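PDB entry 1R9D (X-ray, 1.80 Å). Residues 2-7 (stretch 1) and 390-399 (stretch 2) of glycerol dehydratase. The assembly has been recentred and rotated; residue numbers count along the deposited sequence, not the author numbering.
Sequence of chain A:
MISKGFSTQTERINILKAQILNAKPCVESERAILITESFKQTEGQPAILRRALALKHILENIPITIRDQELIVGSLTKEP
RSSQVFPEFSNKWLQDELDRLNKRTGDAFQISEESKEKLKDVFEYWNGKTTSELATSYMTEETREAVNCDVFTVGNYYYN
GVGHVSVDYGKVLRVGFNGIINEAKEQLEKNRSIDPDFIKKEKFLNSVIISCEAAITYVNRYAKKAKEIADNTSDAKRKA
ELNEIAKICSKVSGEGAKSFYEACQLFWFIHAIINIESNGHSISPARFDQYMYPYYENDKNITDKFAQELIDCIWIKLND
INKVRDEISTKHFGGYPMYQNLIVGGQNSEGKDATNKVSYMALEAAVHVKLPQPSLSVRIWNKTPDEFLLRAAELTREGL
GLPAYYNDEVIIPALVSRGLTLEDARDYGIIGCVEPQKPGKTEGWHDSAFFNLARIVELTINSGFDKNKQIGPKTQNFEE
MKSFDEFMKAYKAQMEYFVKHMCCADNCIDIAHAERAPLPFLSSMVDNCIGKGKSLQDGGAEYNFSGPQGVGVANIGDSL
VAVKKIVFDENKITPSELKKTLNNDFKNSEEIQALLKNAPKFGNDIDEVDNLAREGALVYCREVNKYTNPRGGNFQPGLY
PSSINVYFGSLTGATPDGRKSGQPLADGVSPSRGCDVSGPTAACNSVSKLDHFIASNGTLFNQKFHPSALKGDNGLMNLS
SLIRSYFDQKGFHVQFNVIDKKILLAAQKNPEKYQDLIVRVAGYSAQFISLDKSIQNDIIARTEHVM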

# COMPACT_ATOMS: atom_id res chain seq x y z
N ILE A 2 27.39 -52.37 13.17
CA ILE A 2 26.86 -52.90 14.46
C ILE A 2 25.87 -51.91 15.08
O ILE A 2 25.88 -50.72 14.76
CB ILE A 2 28.00 -53.18 15.47
CG1 ILE A 2 29.05 -54.12 14.87
CG2 ILE A 2 27.44 -53.80 16.75
CD1 ILE A 2 29.97 -53.47 13.86
N SER A 3 25.02 -52.41 15.97
CA SER A 3 24.04 -51.58 16.66
C SER A 3 24.57 -51.26 18.05
O SER A 3 24.61 -52.13 18.92
CB SER A 3 22.71 -52.31 16.77
OG SER A 3 22.23 -52.65 15.48
N LYS A 4 24.97 -50.02 18.26
CA LYS A 4 25.52 -49.60 19.54
C LYS A 4 24.45 -49.25 20.57
O LYS A 4 24.71 -49.27 21.77
CB LYS A 4 26.44 -48.39 19.33
CG LYS A 4 27.51 -48.61 18.26
CD LYS A 4 28.32 -47.35 18.04
CE LYS A 4 29.32 -47.51 16.91
NZ LYS A 4 29.98 -46.22 16.57
N GLY A 5 23.25 -48.94 20.10
CA GLY A 5 22.19 -48.57 21.03
C GLY A 5 22.38 -47.12 21.42
O GLY A 5 23.32 -46.47 20.96
N PHE A 6 21.49 -46.59 22.27
CA PHE A 6 21.60 -45.19 22.67
C PHE A 6 21.90 -45.00 24.16
O PHE A 6 21.59 -45.86 24.98
CB PHE A 6 20.31 -44.45 22.31
CG PHE A 6 19.95 -44.54 20.85
CD1 PHE A 6 19.13 -45.57 20.39
CD2 PHE A 6 20.44 -43.61 19.94
CE1 PHE A 6 18.81 -45.67 19.03
CE2 PHE A 6 20.13 -43.70 18.58
CZ PHE A 6 19.32 -44.73 18.13
N SER A 7 22.51 -43.86 24.48
CA SER A 7 22.86 -43.53 25.86
C SER A 7 21.63 -43.05 26.62
O SER A 7 20.59 -42.76 26.03
CB SER A 7 23.94 -42.45 25.87
OG SER A 7 23.51 -41.29 25.19
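Stretch 2 (390-399) LRAAELTREG

How does the helix of stretch 2 lie on the N-terminal segment? Stretch 1 is irregular, with neither helix nor strand, whereas stretch 2 continues a helix that begins before Leu390 and runs at least as far as Thr396. The closest backbone pairings are Ser3 with Glu394, CA to CA 7.1 Å, and Phe6 with Leu395, CA to CA 9.0 Å, so the register advances along both stretches together. The helix reaches the segment through its side chains, while the segment answers with both side chains and main chain. Stretch 2 presents Arg391, Glu394, Leu395, Arg397 and Glu398 to the segment; Ala392, Ala393 and Thr396 lie on other sides and bury nothing against it. Together the two stretches cover 430 Å².

What holds the middle of the segment in place? Gly5 offers both its main-chain polar groups to the helix. Its N donates a hydrogen bond to Glu394 OE1 at 3.1 Å, and its O accepts two from one guanidinium, 2.9 Å from Arg391 NH1 and 3.0 Å from Arg391 NH2, lying near the plane of that group, where both N-H groups can point at it. Gly5 has phi 81° and psi 180°, angles at which a CB would be jammed against the carbonyl O of Lys4; the backbone there calls for glycine.

Why do Arg391 and Glu394 adopt their particular shapes? The CA-to-CB bond of Arg391 runs sideways to the segment, but chi1 t, chi2 p and chi3 t carry the guanidinium nearer, up to the carbonyl of Gly5. Glu394 starts out toward the segment, with chi1 m and chi2 t, and its carboxylate meets the arginine in a salt bridge, Arg391 NH1 to Glu394 OE2 2.9 Å, which is also a hydrogen bond. OE1 accepts from Gly5 N, while OE2 takes the arginine and water 1, whose oxygen lies 2.6 Å from Glu394 OE2. The same water makes a weak hydrogen bond to Ile2 O, 3.4 Å from its oxygen, linking the start of the segment to the buried carboxylate.

How does Phe6 fit beside these charged groups? Its CA-to-CB bond points sideways, but with chi1 m and chi2 90° the ring comes nearer to the helix, and Phe6 has more of its area covered by stretch 2 than any other residue of the segment. Arg391 NH1 lies over one face of the ring; the closest approach is Phe6 CD2 to Arg391 NH2, 3.3 Å, while the edge of the guanidinium serves Gly5 O. The tip of the ring reaches the helix itself: Phe6 CZ is 3.9 Å from Glu394 CB and 4.4 Å from Leu395 CB, the latter an apolar contact.

What happens at the other arginine? Arg397 sets out toward the segment with chi1 and chi2 both t, extending along its length before chi3 turns to p. Ser3, chi1 m, has its OG 3.4 Å from Arg397 NH2, and water 2 bridges the pair, its oxygen 2.5 Å from Ser3 OG and 3.1 Å from Arg397 NH1.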

# COMPACT_ATOMS: atom_id res chain seq x y z
N LEU A 390 23.06 -46.38 8.94
CA LEU A 390 22.73 -47.43 9.89
C LEU A 390 22.26 -46.84 11.22
O LEU A 390 21.36 -47.37 11.86
CB LEU A 390 23.93 -48.35 10.11
CG LEU A 390 24.21 -49.29 8.93
CD1 LEU A 390 25.49 -50.08 9.18
CD2 LEU A 390 23.02 -50.24 8.73
N ARG A 391 22.87 -45.73 11.62
CA ARG A 391 22.47 -45.09 12.87
C ARG A 391 21.06 -44.54 12.71
O ARG A 391 20.26 -44.59 13.64
CB ARG A 391 23.43 -43.95 13.23
CG ARG A 391 23.22 -43.38 14.63
CD ARG A 391 23.42 -44.45 15.70
NE ARG A 391 23.47 -43.88 17.04
CZ ARG A 391 23.55 -44.60 18.16
NH1 ARG A 391 23.58 -45.92 18.10
NH2 ARG A 391 23.62 -43.99 19.34
N ALA A 392 20.75 -44.01 11.53
CA ALA A 392 19.41 -43.48 11.28
C ALA A 392 18.43 -44.65 11.36
O ALA A 392 17.33 -44.51 11.90
CB ALA A 392 19.35 -42.81 9.91
N ALA A 393 18.83 -45.79 10.81
CA ALA A 393 17.98 -46.98 10.83
C ALA A 393 17.71 -47.41 12.28
O ALA A 393 16.61 -47.85 12.59
CB ALA A 393 18.64 -48.12 10.06
N GLU A 394 18.72 -47.29 13.14
CA GLU A 394 18.56 -47.64 14.55
C GLU A 394 17.49 -46.76 15.19
O GLU A 394 16.71 -47.21 16.03
CB GLU A 394 19.86 -47.43 15.34
CG GLU A 394 20.90 -48.51 15.22
CD GLU A 394 21.91 -48.45 16.36
OE1 GLU A 394 21.57 -48.89 17.48
OE2 GLU A 394 23.03 -47.94 16.14
N LEU A 395 17.48 -45.49 14.81
CA LEU A 395 16.49 -44.56 15.34
C LEU A 395 15.10 -44.96 14.87
O LEU A 395 14.15 -44.97 15.65
CB LEU A 395 16.80 -43.13 14.88
CG LEU A 395 15.76 -42.06 15.26
CD1 LEU A 395 15.57 -42.02 16.78
CD2 LEU A 395 16.23 -40.71 14.75
N THR A 396 14.98 -45.31 13.60
CA THR A 396 13.69 -45.73 13.06
C THR A 396 13.14 -46.92 13.86
O THR A 396 11.94 -47.02 14.09
CB THR A 396 13.81 -46.15 11.58
OG1 THR A 396 14.16 -45.01 10.79
CG2 THR A 396 12.49 -46.71 11.07
N ARG A 397 14.03 -47.82 14.27
CA ARG A 397 13.62 -49.00 15.02
C ARG A 397 13.00 -48.63 16.37
O ARG A 397 12.26 -49.43 16.95
CB ARG A 397 14.81 -49.94 15.22
CG ARG A 397 14.46 -51.25 15.92
CD ARG A 397 15.53 -52.31 15.69
NE ARG A 397 16.82 -51.94 16.27
CZ ARG A 397 17.94 -52.61 16.07
NH1 ARG A 397 17.94 -53.70 15.30
NH2 ARG A 397 19.07 -52.20 16.63
N GLU A 398 13.28 -47.43 16.86
CA GLU A 398 12.72 -46.99 18.14
C GLU A 398 11.20 -46.80 18.07
O GLU A 398 10.53 -46.75 19.11
CB GLU A 398 13.39 -45.70 18.60
CG GLU A 398 14.85 -45.87 19.01
CD GLU A 398 15.02 -46.77 20.23
OE1 GLU A 398 14.34 -46.52 21.25
OE2 GLU A 398 15.83 -47.72 20.17
N GLY A 399 10.66 -46.67 16.86
CA GLY A 399 9.23 -46.51 16.71
C GLY A 399 8.63 -45.13 16.94
O GLY A 399 7.45 -45.02 17.27
O HOH W 1 23.87 -48.19 13.69
O HOH W 2 20.86 -54.75 15.69